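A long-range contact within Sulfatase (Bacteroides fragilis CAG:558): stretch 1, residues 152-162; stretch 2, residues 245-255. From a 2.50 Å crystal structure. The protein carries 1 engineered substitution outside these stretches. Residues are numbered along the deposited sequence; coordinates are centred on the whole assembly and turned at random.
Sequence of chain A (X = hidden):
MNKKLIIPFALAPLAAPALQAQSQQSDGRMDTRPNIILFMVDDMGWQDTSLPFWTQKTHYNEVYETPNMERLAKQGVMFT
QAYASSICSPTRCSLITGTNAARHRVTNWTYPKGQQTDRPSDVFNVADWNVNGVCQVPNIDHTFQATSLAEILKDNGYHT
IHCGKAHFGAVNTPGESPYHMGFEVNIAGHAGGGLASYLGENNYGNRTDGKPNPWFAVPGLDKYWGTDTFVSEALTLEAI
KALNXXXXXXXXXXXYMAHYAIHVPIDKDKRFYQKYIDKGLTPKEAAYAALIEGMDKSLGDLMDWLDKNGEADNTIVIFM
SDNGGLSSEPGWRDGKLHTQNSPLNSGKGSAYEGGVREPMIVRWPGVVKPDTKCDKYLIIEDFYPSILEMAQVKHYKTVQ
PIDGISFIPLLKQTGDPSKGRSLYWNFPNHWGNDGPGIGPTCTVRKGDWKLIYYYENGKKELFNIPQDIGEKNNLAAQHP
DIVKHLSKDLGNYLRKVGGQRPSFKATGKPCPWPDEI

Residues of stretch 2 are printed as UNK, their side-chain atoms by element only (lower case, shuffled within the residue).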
ATOM      1  N   ILE A 152       8.557  -5.423   6.955  1.00 16.60           N
ATOM      2  CA  ILE A 152       8.867  -5.754   8.342  1.00 19.65           C
ATOM      3  C   ILE A 152       8.738  -4.522   9.227  1.00 21.20           C
ATOM      4  O   ILE A 152       8.207  -4.595  10.347  1.00 17.21           O
ATOM      5  CB  ILE A 152      10.267  -6.383   8.439  1.00 16.51           C
ATOM      6  CG1 ILE A 152      10.343  -7.664   7.611  1.00 15.90           C
ATOM      7  CG2 ILE A 152      10.584  -6.718   9.866  1.00 19.98           C
ATOM      8  CD1 ILE A 152      11.726  -8.261   7.627  1.00 17.66           C
ATOM      9  N   LEU A 153       9.222  -3.374   8.739  1.00 19.58           N
ATOM     10  CA  LEU A 153       8.989  -2.112   9.431  1.00 20.88           C
ATOM     11  C   LEU A 153       7.494  -1.830   9.556  1.00 19.54           C
ATOM     12  O   LEU A 153       7.003  -1.520  10.647  1.00 20.41           O
ATOM     13  CB  LEU A 153       9.704  -0.969   8.698  1.00 17.55           C
ATOM     14  CG  LEU A 153      11.235  -0.995   8.728  1.00 14.01           C
ATOM     15  CD1 LEU A 153      11.834   0.077   7.832  1.00 18.11           C
ATOM     16  CD2 LEU A 153      11.722  -0.824  10.141  1.00 17.39           C
ATOM     17  N   LYS A 154       6.754  -1.947   8.445  1.00 21.42           N
ATOM     18  CA  LYS A 154       5.310  -1.712   8.465  1.00 22.41           C
ATOM     19  C   LYS A 154       4.620  -2.626   9.474  1.00 23.05           C
ATOM     20  O   LYS A 154       3.871  -2.160  10.343  1.00 21.38           O
ATOM     21  CB  LYS A 154       4.735  -1.908   7.057  1.00 22.91           C
ATOM     22  CG  LYS A 154       3.238  -1.592   6.868  1.00 19.89           C
ATOM     23  CD  LYS A 154       2.687  -2.290   5.591  1.00 19.56           C
ATOM     24  CE  LYS A 154       1.287  -2.918   5.826  1.00 32.60           C
ATOM     25  NZ  LYS A 154       0.267  -1.965   6.494  1.00 28.35           N
ATOM     26  N   ASP A 155       4.906  -3.930   9.407  1.00 22.24           N
ATOM     27  CA  ASP A 155       4.255  -4.891  10.288  1.00 19.10           C
ATOM     28  C   ASP A 155       4.654  -4.717  11.747  1.00 21.21           C
ATOM     29  O   ASP A 155       3.964  -5.234  12.632  1.00 21.23           O
ATOM     30  CB  ASP A 155       4.563  -6.317   9.828  1.00 20.34           C
ATOM     31  CG  ASP A 155       4.023  -6.627   8.412  1.00 27.63           C
ATOM     32  OD1 ASP A 155       3.027  -6.006   7.945  1.00 27.07           O
ATOM     33  OD2 ASP A 155       4.615  -7.515   7.760  1.00 30.22           O
ATOM     34  N   ASN A 156       5.736  -3.994  12.027  1.00 23.55           N
ATOM     35  CA  ASN A 156       6.142  -3.715  13.399  1.00 19.87           C
ATOM     36  C   ASN A 156       5.744  -2.320  13.868  1.00 21.46           C
ATOM     37  O   ASN A 156       6.226  -1.873  14.913  1.00 20.59           O
ATOM     38  CB  ASN A 156       7.648  -3.899  13.559  1.00 21.69           C
ATOM     39  CG  ASN A 156       8.032  -5.341  13.777  1.00 22.37           C
ATOM     40  OD1 ASN A 156       8.163  -5.796  14.916  1.00 20.13           O
ATOM     41  ND2 ASN A 156       8.225  -6.073  12.684  1.00 18.40           N
ATOM     42  N   GLY A 157       4.889  -1.616  13.118  1.00 24.89           N
ATOM     43  CA  GLY A 157       4.307  -0.370  13.583  1.00 23.28           C
ATOM     44  C   GLY A 157       4.810   0.892  12.921  1.00 16.93           C
ATOM     45  O   GLY A 157       4.336   1.975  13.273  1.00 19.17           O
ATOM     46  N   TYR A 158       5.724   0.808  11.967  1.00 17.59           N
ATOM     47  CA  TYR A 158       6.199   2.013  11.301  1.00 19.99           C
ATOM     48  C   TYR A 158       5.231   2.465  10.213  1.00 21.30           C
ATOM     49  O   TYR A 158       4.555   1.651   9.575  1.00 19.88           O
ATOM     50  CB  TYR A 158       7.584   1.780  10.702  1.00 18.41           C
ATOM     51  CG  TYR A 158       8.694   2.048  11.688  1.00 20.84           C
ATOM     52  CD1 TYR A 158       8.946   1.157  12.736  1.00 16.98           C
ATOM     53  CD2 TYR A 158       9.489   3.191  11.579  1.00 17.19           C
ATOM     54  CE1 TYR A 158       9.962   1.388  13.643  1.00 14.89           C
ATOM     55  CE2 TYR A 158      10.506   3.432  12.481  1.00 18.84           C
ATOM     56  CZ  TYR A 158      10.737   2.534  13.515  1.00 21.59           C
ATOM     57  OH  TYR A 158      11.756   2.791  14.416  1.00 21.30           O
ATOM     58  N   HIS A 159       5.147   3.786  10.030  1.00 20.94           N
ATOM     59  CA  HIS A 159       4.479   4.375   8.871  1.00 21.36           C
ATOM     60  C   HIS A 159       5.536   4.529   7.778  1.00 22.30           C
ATOM     61  O   HIS A 159       6.496   5.289   7.944  1.00 20.77           O
ATOM     62  CB  HIS A 159       3.838   5.714   9.228  1.00 17.25           C
ATOM     63  CG  HIS A 159       3.254   6.438   8.051  1.00 21.33           C
ATOM     64  ND1 HIS A 159       2.227   5.918   7.289  1.00 21.41           N
ATOM     65  CD2 HIS A 159       3.554   7.641   7.503  1.00 23.14           C
ATOM     66  CE1 HIS A 159       1.913   6.774   6.331  1.00 19.31           C
ATOM     67  NE2 HIS A 159       2.703   7.828   6.438  1.00 19.04           N
ATOM     68  N   THR A 160       5.382   3.790   6.676  1.00 18.29           N
ATOM     69  CA  THR A 160       6.438   3.641   5.678  1.00 16.13           C
ATOM     70  C   THR A 160       6.136   4.484   4.448  1.00 17.34           C
ATOM     71  O   THR A 160       5.044   4.382   3.873  1.00 16.86           O
ATOM     72  CB  THR A 160       6.582   2.175   5.284  1.00 16.53           C
ATOM     73  OG1 THR A 160       5.306   1.677   4.875  1.00 21.27           O
ATOM     74  CG2 THR A 160       7.038   1.365   6.472  1.00 19.45           C
ATOM     75  N   ILE A 161       7.103   5.301   4.041  1.00 13.13           N
ATOM     76  CA  ILE A 161       6.944   6.235   2.933  1.00 13.84           C
ATOM     77  C   ILE A 161       8.055   5.988   1.925  1.00 18.66           C
ATOM     78  O   ILE A 161       9.236   5.976   2.296  1.00 16.57           O
ATOM     79  CB  ILE A 161       7.000   7.700   3.402  1.00 15.58           C
ATOM     80  CG1 ILE A 161       5.994   7.960   4.513  1.00 17.15           C
ATOM     81  CG2 ILE A 161       6.802   8.644   2.230  1.00 11.98           C
ATOM     82  CD1 ILE A 161       6.240   9.253   5.235  1.00 15.93           C
ATOM     83  N   HIS A 162       7.677   5.819   0.654  1.00 15.64           N
ATOM     84  CA  HIS A 162       8.611   5.785  -0.465  1.00 15.66           C
ATOM     85  C   HIS A 162       8.463   7.029  -1.338  1.00 15.96           C
ATOM     86  O   HIS A 162       7.349   7.393  -1.749  1.00 15.93           O
ATOM     87  CB  HIS A 162       8.429   4.558  -1.363  1.00 14.04           C
ATOM     88  CG  HIS A 162       9.173   4.683  -2.655  1.00 13.47           C
ATOM     89  ND1 HIS A 162      10.518   4.391  -2.769  1.00 16.71           N
ATOM     90  CD2 HIS A 162       8.797   5.190  -3.852  1.00 14.93           C
ATOM     91  CE1 HIS A 162      10.919   4.648  -4.004  1.00 16.99           C
ATOM     92  NE2 HIS A 162       9.895   5.134  -4.681  1.00 20.16           N
ATOM     93  N   UNK A 245       1.804  14.871   7.076  1.00 18.35           N
ATOM     94  CA  UNK A 245       0.758  13.876   7.292  1.00 19.76           C
ATOM     95  C   UNK A 245       1.190  12.843   8.328  1.00 22.14           C
ATOM     96  O   UNK A 245       0.388  12.437   9.179  1.00 22.02           O
ATOM     97  c   UNK A 245       0.398  13.201   5.963  1.00 16.93           C
ATOM     98  c   UNK A 245      -2.961  12.339   4.889  1.00 32.59           C
ATOM     99  c   UNK A 245      -1.026  12.751   5.863  1.00 18.77           C
ATOM    100  n   UNK A 245      -3.071  11.995   6.162  1.00 20.30           N
ATOM    101  n   UNK A 245      -1.735  12.792   4.680  1.00 27.03           N
ATOM    102  c   UNK A 245      -1.873  12.238   6.791  1.00 22.73           C
ATOM    103  N   UNK A 246       2.465  12.427   8.292  1.00 21.65           N
ATOM    104  CA  UNK A 246       2.955  11.430   9.246  1.00 22.27           C
ATOM    105  C   UNK A 246       2.926  11.945  10.686  1.00 24.48           C
ATOM    106  O   UNK A 246       2.796  11.152  11.628  1.00 21.52           O
ATOM    107  c   UNK A 246       4.369  10.992   8.875  1.00 18.30           C
ATOM    108  N   UNK A 247       3.040  13.259  10.879  1.00 20.65           N
ATOM    109  CA  UNK A 247       2.919  13.804  12.222  1.00 23.75           C
ATOM    110  C   UNK A 247       1.535  13.544  12.824  1.00 27.65           C
ATOM    111  O   UNK A 247       1.404  13.504  14.051  1.00 29.41           O
ATOM    112  c   UNK A 247       4.759  17.136  12.882  1.00 31.66           C
ATOM    113  n   UNK A 247       5.320  18.739  14.801  1.00 38.06           N
ATOM    114  c   UNK A 247       3.233  15.299  12.194  1.00 25.12           C
ATOM    115  c   UNK A 247       5.474  17.341  14.241  1.00 43.41           C
ATOM    116  c   UNK A 247       4.655  15.657  12.524  1.00 21.92           C
ATOM    117  N   UNK A 248       0.506  13.337  11.991  1.00 23.45           N
ATOM    118  CA  UNK A 248      -0.841  13.039  12.482  1.00 21.63           C
ATOM    119  C   UNK A 248      -0.950  11.661  13.126  1.00 24.93           C
ATOM    120  O   UNK A 248      -1.863  11.433  13.929  1.00 27.96           O
ATOM    121  o   UNK A 248      -3.466  15.031  12.527  1.00 27.08           O
ATOM    122  c   UNK A 248      -1.861  13.097  11.339  1.00 26.56           C
ATOM    123  o   UNK A 248      -2.532  16.661  11.376  1.00 36.64           O
ATOM    124  c   UNK A 248      -2.058  14.455  10.690  1.00 29.78           C
ATOM    125  c   UNK A 248      -2.739  15.451  11.595  1.00 28.62           C
ATOM    126  N   UNK A 249      -0.080  10.721  12.764  1.00 25.26           N
ATOM    127  CA  UNK A 249      -0.204   9.348  13.224  1.00 21.55           C
ATOM    128  C   UNK A 249       0.722   9.113  14.403  1.00 24.51           C
ATOM    129  O   UNK A 249       1.899   9.495  14.364  1.00 25.77           O
ATOM    130  c   UNK A 249      -0.953   7.881   8.536  1.00 19.14           C
ATOM    131  o   UNK A 249      -2.822   8.608   7.299  1.00 24.73           O
ATOM    132  c   UNK A 249      -1.873   9.167  10.823  1.00 17.78           C
ATOM    133  c   UNK A 249      -2.619   9.232   9.636  1.00 22.56           C
ATOM    134  c   UNK A 249      -2.140   8.576   8.493  1.00 22.23           C
ATOM    135  c   UNK A 249       0.153   8.368  12.117  1.00 19.27           C
ATOM    136  c   UNK A 249      -0.661   8.475  10.860  1.00 18.06           C
ATOM    137  c   UNK A 249      -0.225   7.840   9.700  1.00 20.39           C
ATOM    138  N   UNK A 250       0.200   8.458  15.441  1.00 21.15           N
ATOM    139  CA  UNK A 250       1.014   8.195  16.626  1.00 22.40           C
ATOM    140  C   UNK A 250       1.788   6.881  16.451  1.00 18.92           C
ATOM    141  O   UNK A 250       1.528   5.858  17.092  1.00 19.94           O
ATOM    142  n   UNK A 250       0.425   6.960  19.945  1.00 19.98           N
ATOM    143  c   UNK A 250       0.968   7.839  19.108  1.00 19.57           C
ATOM    144  o   UNK A 250       2.101   8.305  19.272  1.00 21.88           O
ATOM    145  c   UNK A 250       0.158   8.198  17.884  1.00 17.59           C
ATOM    146  N   UNK A 251       2.787   6.954  15.565  1.00 19.04           N
ATOM    147  CA  UNK A 251       3.670   5.853  15.191  1.00 24.36           C
ATOM    148  C   UNK A 251       4.920   6.460  14.568  1.00 23.62           C
ATOM    149  O   UNK A 251       4.849   7.556  13.999  1.00 24.35           O
ATOM    150  o   UNK A 251       2.087   3.387  11.906  1.00 20.02           O
ATOM    151  n   UNK A 251       0.705   5.029  11.233  1.00 18.75           N
ATOM    152  c   UNK A 251       2.986   4.881  14.198  1.00 19.30           C
ATOM    153  c   UNK A 251       2.297   5.544  13.000  1.00 20.18           C
ATOM    154  c   UNK A 251       1.688   4.555  11.991  1.00 22.01           C
ATOM    155  N   UNK A 252       6.066   5.792  14.655  1.00 14.10           N
ATOM    156  CA  UNK A 252       7.261   6.316  13.991  1.00 13.36           C
ATOM    157  C   UNK A 252       7.144   6.111  12.491  1.00 22.76           C
ATOM    158  O   UNK A 252       6.312   5.339  11.999  1.00 19.62           O
ATOM    159  c   UNK A 252       8.395   5.478  14.580  1.00 16.61           C
ATOM    160  c   UNK A 252       7.740   4.164  14.894  1.00 19.97           C
ATOM    161  c   UNK A 252       6.289   4.462  15.247  1.00 13.28           C
ATOM    162  N   UNK A 253       7.992   6.817  11.753  1.00 20.14           N
ATOM    163  CA  UNK A 253       7.967   6.710  10.306  1.00 19.34           C
ATOM    164  C   UNK A 253       9.317   6.249   9.759  1.00 21.45           C
ATOM    165  O   UNK A 253      10.361   6.305  10.424  1.00 18.91           O
ATOM    166  c   UNK A 253      10.558  10.301   9.183  1.00 24.72           C
ATOM    167  c   UNK A 253       8.528   9.164   9.824  1.00 25.92           C
ATOM    168  c   UNK A 253       7.541   8.035   9.652  1.00 17.57           C
ATOM    169  c   UNK A 253       9.174  11.233  10.898  1.00 19.37           C
ATOM    170  c   UNK A 253      10.304  11.298  10.129  1.00 24.42           C
ATOM    171  c   UNK A 253       9.672   9.251   9.028  1.00 23.80           C
ATOM    172  c   UNK A 253       8.288  10.172  10.746  1.00 20.83           C
ATOM    173  N   UNK A 254       9.264   5.773   8.527  1.00 18.99           N
ATOM    174  CA  UNK A 254      10.450   5.455   7.758  1.00 14.98           C
ATOM    175  C   UNK A 254      10.222   6.085   6.397  1.00 16.48           C
ATOM    176  O   UNK A 254       9.235   5.770   5.726  1.00 20.94           O
ATOM    177  c   UNK A 254      11.246   2.915   5.469  1.00 21.57           C
ATOM    178  c   UNK A 254      11.651   3.536   6.646  1.00 16.40           C
ATOM    179  c   UNK A 254      10.650   3.947   7.667  1.00 12.91           C
ATOM    180  c   UNK A 254      13.941   3.360   5.896  1.00 20.93           C
ATOM    181  c   UNK A 254      13.525   2.742   4.724  1.00 15.11           C
ATOM    182  c   UNK A 254      12.181   2.523   4.506  1.00 17.18           C
ATOM    183  c   UNK A 254      13.001   3.759   6.849  1.00 17.80           C
ATOM    184  N   UNK A 255      11.076   7.025   6.028  1.00 16.95           N
ATOM    185  CA  UNK A 255      11.023   7.661   4.727  1.00 14.15           C
ATOM    186  C   UNK A 255      12.199   7.166   3.899  1.00 17.41           C
ATOM    187  O   UNK A 255      13.354   7.383   4.274  1.00 17.57           O
ATOM    188  c   UNK A 255      11.335   9.934   3.569  1.00 17.08           C
ATOM    189  c   UNK A 255      11.365  11.446   3.809  1.00 13.97           C
ATOM    190  c   UNK A 255      11.068   9.177   4.875  1.00 15.64           C
ATOM    191  c   UNK A 255      10.289   9.590   2.561  1.00 12.84           C
TER

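Position 245 carries one carbon and then a five-membered ring of three carbons and two nitrogens, the imidazole of His-245; it lies in a helix, makes no contact with stretch 1, and bonds elsewhere in the structure. Position 246 has a single side-chain carbon, so it is Ala-246. Its CB sits 3.7 Å from CD2 of His-159 and 4.4 Å from CD1 of Ile-161, a small apolar group filling the space beside both.

At position 247 four carbons in a row end in nitrogen: Lys-247, exposed and out of reach. Position 248 has three carbons, the third bearing two oxygens, the carboxylate of Glu-248, also out of reach.

Position 249 shows one carbon and a six-carbon ring bearing an oxygen, hence Tyr-249. The edge of this ring meets the face of His-159, with centroids 5.1 Å apart and planes at 83°; a flat aromatic suits this perpendicular packing, and its hydroxyl is satisfied elsewhere. Position 250 has two carbons, the second carrying oxygen and nitrogen: Asn-250, exposed and turned to other partners.

Position 251 has three carbons, the third carrying oxygen and nitrogen, which gives Gln-251. Its side chain points toward stretch 1, where its CD lies 3.7 Å from CB of His-159.

At position 252 three carbons close a ring onto the backbone nitrogen, the mark of Pro-252. Its CG lies 3.6 Å from the centroid of the Tyr-158 ring, almost along the ring normal, so a compact aliphatic ring covers an aromatic face. Its O accepts a hydrogen bond from N of His-159 at 2.8 Å.

Position 253 has one carbon and an unsubstituted six-carbon ring: Phe-253, paired with His-159, their side chains on the same face of the sheet. Position 254 has the same makeup, so Phe-254; its side chain shares the other face with Thr-160, and CD1 of Leu-153 stands 3.8 Å from its ring centroid, over the face. Position 255 has four carbons forked at the second, Leu-255, whose CD1 packs 3.6 Å from CG2 of Ile-161.

The contact works by joining two parallel strands. N of Phe-254 donates to O of His-159 at 2.9 Å, and O of Phe-254 accepts from N of Ile-161 at 2.8 Å; with the Pro-252 bond, these fix the register. Because side chains alternate, the face of His-159 and Ile-161 gathers Ala-246, Tyr-249 and Leu-255, while Phe-254 on the other face reaches the helix through Leu-153.

Stretch 2 245-255: HAKEYNQPFFL
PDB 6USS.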